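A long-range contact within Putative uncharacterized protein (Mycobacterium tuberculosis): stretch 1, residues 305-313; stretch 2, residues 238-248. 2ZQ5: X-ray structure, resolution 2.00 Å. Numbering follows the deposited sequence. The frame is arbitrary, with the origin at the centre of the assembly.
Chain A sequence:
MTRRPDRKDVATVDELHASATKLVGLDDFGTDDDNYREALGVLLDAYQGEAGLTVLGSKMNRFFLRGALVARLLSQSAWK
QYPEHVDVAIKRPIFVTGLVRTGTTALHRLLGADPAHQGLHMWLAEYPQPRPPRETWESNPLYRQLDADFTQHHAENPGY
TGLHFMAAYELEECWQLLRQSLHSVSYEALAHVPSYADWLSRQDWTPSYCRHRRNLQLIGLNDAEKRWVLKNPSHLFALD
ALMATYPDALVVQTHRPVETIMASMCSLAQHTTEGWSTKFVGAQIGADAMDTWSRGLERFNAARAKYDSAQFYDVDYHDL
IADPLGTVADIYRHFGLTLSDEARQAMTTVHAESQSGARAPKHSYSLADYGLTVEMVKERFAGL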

# COMPACT_ATOMS: atom_id res chain seq x y z
N ALA A 305 -8.86 -18.51 -8.37
CA ALA A 305 -9.25 -19.82 -8.87
C ALA A 305 -8.44 -20.36 -10.05
O ALA A 305 -8.23 -21.57 -10.16
CB ALA A 305 -10.74 -19.81 -9.24
N LYS A 306 -7.97 -19.48 -10.93
CA LYS A 306 -7.22 -19.92 -12.11
C LYS A 306 -5.75 -20.25 -11.86
O LYS A 306 -5.06 -20.72 -12.76
CB LYS A 306 -7.28 -18.86 -13.21
CG LYS A 306 -6.30 -17.71 -13.01
CD LYS A 306 -6.28 -16.77 -14.20
CE LYS A 306 -7.59 -16.02 -14.33
NZ LYS A 306 -7.86 -15.24 -13.09
N TYR A 307 -5.27 -20.01 -10.64
CA TYR A 307 -3.87 -20.27 -10.34
C TYR A 307 -3.66 -21.49 -9.46
O TYR A 307 -4.60 -22.04 -8.90
CB TYR A 307 -3.26 -19.03 -9.68
CG TYR A 307 -3.34 -17.81 -10.56
CD1 TYR A 307 -2.56 -17.71 -11.71
CD2 TYR A 307 -4.25 -16.79 -10.30
CE1 TYR A 307 -2.68 -16.64 -12.58
CE2 TYR A 307 -4.39 -15.70 -11.16
CZ TYR A 307 -3.60 -15.64 -12.31
OH TYR A 307 -3.76 -14.60 -13.19
N ASP A 308 -2.40 -21.92 -9.37
CA ASP A 308 -2.02 -23.08 -8.58
C ASP A 308 -2.21 -22.77 -7.10
O ASP A 308 -1.57 -21.86 -6.57
CB ASP A 308 -0.55 -23.41 -8.85
CG ASP A 308 -0.11 -24.71 -8.22
OD1 ASP A 308 -0.82 -25.23 -7.33
OD2 ASP A 308 0.96 -25.21 -8.61
N SER A 309 -3.07 -23.53 -6.43
CA SER A 309 -3.33 -23.32 -5.01
C SER A 309 -2.08 -23.49 -4.14
O SER A 309 -2.05 -23.03 -3.00
CB SER A 309 -4.44 -24.25 -4.53
OG SER A 309 -4.14 -25.61 -4.80
N ALA A 310 -1.06 -24.16 -4.67
CA ALA A 310 0.17 -24.36 -3.92
C ALA A 310 0.85 -23.02 -3.63
O ALA A 310 1.68 -22.91 -2.73
CB ALA A 310 1.12 -25.26 -4.72
N GLN A 311 0.48 -22.00 -4.40
CA GLN A 311 1.06 -20.67 -4.23
C GLN A 311 0.24 -19.74 -3.35
O GLN A 311 0.53 -18.55 -3.27
CB GLN A 311 1.27 -20.01 -5.59
CG GLN A 311 2.34 -20.69 -6.44
CD GLN A 311 2.49 -20.08 -7.82
OE1 GLN A 311 2.88 -18.92 -7.97
NE2 GLN A 311 2.18 -20.87 -8.84
N PHE A 312 -0.77 -20.28 -2.68
CA PHE A 312 -1.63 -19.48 -1.81
C PHE A 312 -1.78 -20.07 -0.42
O PHE A 312 -1.75 -21.29 -0.25
CB PHE A 312 -3.02 -19.34 -2.45
CG PHE A 312 -3.03 -18.54 -3.71
CD1 PHE A 312 -3.35 -17.19 -3.70
CD2 PHE A 312 -2.67 -19.14 -4.92
CE1 PHE A 312 -3.32 -16.44 -4.88
CE2 PHE A 312 -2.63 -18.40 -6.09
CZ PHE A 312 -2.96 -17.04 -6.08
N TYR A 313 -1.95 -19.19 0.56
CA TYR A 313 -2.13 -19.61 1.94
C TYR A 313 -3.10 -18.65 2.62
O TYR A 313 -2.99 -17.43 2.45
CB TYR A 313 -0.79 -19.58 2.69
CG TYR A 313 -0.85 -20.22 4.07
CD1 TYR A 313 -0.49 -21.55 4.25
CD2 TYR A 313 -1.27 -19.49 5.18
CE1 TYR A 313 -0.56 -22.15 5.51
CE2 TYR A 313 -1.35 -20.08 6.44
CZ TYR A 313 -0.99 -21.41 6.60
OH TYR A 313 -1.06 -21.99 7.84
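Stretch 2, residues 238-248: ALDALMATYPD

A short helix can dock on a segment of mixed conformation, loop through Tyr307, a 3-10 turn at 309-311 and strand at 312-313, when residues one turn apart share a single face, and stretch 2 illustrates the principle. Residues 239-245 are helical, with Ala238 at the N-cap position and Tyr246 the first residue to leave helical phi/psi. The i to i+4 bonds, such as Met243 N to Leu239 O at 2.8 Å, set Leu239 and Met243 on the same side, and both point their CA-to-CB bonds toward stretch 1. The order of contact advances along both stretches: the CA of Tyr307 lies 8.5 Å from that of Met243, and the CA of Gln311 lies 7.5 Å from that of Asp248.

Met243 is the centrepiece. Its m, m, m rotamer folds the side chain across the Tyr307 ring, so that CG stands 3.7 Å from the ring centroid, almost on the ring normal, in a CH-pi contact; SD lies obliquely, 4.9 Å from the same centroid. The terminal CE then reaches to 4.3 Å from Phe312 CZ. Leu239, in the t, p rotamer, brings its CD2 to 3.8 Å from Phe312 CE1 and 4.3 Å from Tyr307 CD2, so one methyl touches both aromatic residues.

The polar margin is built on Asp240. Its CA-to-CB bond points sideways, but with chi1 m the carboxylate comes nearer, and OD1 accepts two hydrogen bonds: from Tyr307 OH at 2.7 Å, near the plane of the ring, and from Lys306 NZ at 2.8 Å, the latter also a salt bridge. The p, t, p, p conformation of Lys306 curls its chain to deliver the ammonium there. Tyr307, with chi1 m, thus offers a face to Met243 and its hydroxyl to Asp240; a water donates to that hydroxyl OH and to Asp240 O, at 2.7 and 2.8 Å.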

# COMPACT_ATOMS: atom_id res chain seq x y z
N ALA A 238 -5.77 -6.78 -7.76
CA ALA A 238 -4.90 -6.96 -8.92
C ALA A 238 -4.13 -8.26 -8.97
O ALA A 238 -2.99 -8.29 -9.44
CB ALA A 238 -3.93 -5.78 -9.00
N LEU A 239 -4.74 -9.34 -8.51
CA LEU A 239 -4.05 -10.62 -8.50
C LEU A 239 -3.57 -11.06 -9.88
O LEU A 239 -2.47 -11.60 -10.00
CB LEU A 239 -4.93 -11.70 -7.88
CG LEU A 239 -4.25 -13.07 -7.76
CD1 LEU A 239 -2.98 -12.96 -6.92
CD2 LEU A 239 -5.23 -14.05 -7.14
N ASP A 240 -4.37 -10.84 -10.92
CA ASP A 240 -3.93 -11.25 -12.25
C ASP A 240 -2.67 -10.50 -12.66
O ASP A 240 -1.76 -11.09 -13.24
CB ASP A 240 -5.03 -11.04 -13.30
CG ASP A 240 -6.20 -11.98 -13.13
OD1 ASP A 240 -5.98 -13.17 -12.80
OD2 ASP A 240 -7.35 -11.54 -13.34
N ALA A 241 -2.61 -9.21 -12.36
CA ALA A 241 -1.44 -8.41 -12.71
C ALA A 241 -0.25 -8.88 -11.87
O ALA A 241 0.88 -8.94 -12.36
CB ALA A 241 -1.70 -6.93 -12.45
N LEU A 242 -0.52 -9.20 -10.62
CA LEU A 242 0.52 -9.67 -9.71
C LEU A 242 1.13 -10.96 -10.25
O LEU A 242 2.35 -11.07 -10.37
CB LEU A 242 -0.09 -9.89 -8.32
CG LEU A 242 0.84 -10.18 -7.14
CD1 LEU A 242 0.07 -9.93 -5.85
CD2 LEU A 242 1.37 -11.61 -7.19
N MET A 243 0.29 -11.92 -10.60
CA MET A 243 0.79 -13.19 -11.12
C MET A 243 1.45 -13.06 -12.49
O MET A 243 2.39 -13.79 -12.80
CB MET A 243 -0.34 -14.23 -11.19
CG MET A 243 -0.98 -14.55 -9.84
SD MET A 243 0.21 -15.12 -8.60
CE MET A 243 0.26 -16.86 -8.96
N ALA A 244 0.99 -12.12 -13.31
CA ALA A 244 1.60 -11.93 -14.62
C ALA A 244 3.01 -11.38 -14.46
O ALA A 244 3.93 -11.72 -15.21
CB ALA A 244 0.76 -10.97 -15.46
N THR A 245 3.19 -10.52 -13.45
CA THR A 245 4.47 -9.89 -13.18
C THR A 245 5.40 -10.78 -12.35
O THR A 245 6.62 -10.76 -12.53
CB THR A 245 4.25 -8.56 -12.44
OG1 THR A 245 3.35 -7.75 -13.19
CG2 THR A 245 5.56 -7.81 -12.26
N TYR A 246 4.81 -11.55 -11.44
CA TYR A 246 5.55 -12.45 -10.55
C TYR A 246 4.87 -13.81 -10.63
O TYR A 246 4.15 -14.21 -9.71
CB TYR A 246 5.48 -11.92 -9.12
CG TYR A 246 5.93 -10.49 -8.93
CD1 TYR A 246 7.28 -10.16 -8.83
CD2 TYR A 246 4.99 -9.45 -8.82
CE1 TYR A 246 7.69 -8.85 -8.61
CE2 TYR A 246 5.40 -8.13 -8.60
CZ TYR A 246 6.75 -7.84 -8.49
OH TYR A 246 7.16 -6.55 -8.24
N PRO A 247 5.10 -14.56 -11.72
CA PRO A 247 4.50 -15.88 -11.92
C PRO A 247 4.67 -16.90 -10.80
O PRO A 247 3.80 -17.75 -10.59
CB PRO A 247 5.15 -16.36 -13.23
CG PRO A 247 5.41 -15.08 -13.96
CD PRO A 247 5.95 -14.19 -12.86
N ASP A 248 5.78 -16.81 -10.08
CA ASP A 248 6.09 -17.73 -8.99
C ASP A 248 5.80 -17.15 -7.60
O ASP A 248 6.32 -17.64 -6.60
CB ASP A 248 7.56 -18.12 -9.06
CG ASP A 248 8.50 -16.93 -8.94
OD1 ASP A 248 8.00 -15.78 -8.92
OD2 ASP A 248 9.73 -17.13 -8.88
O HOH W 1 -2.08 -13.37 -14.83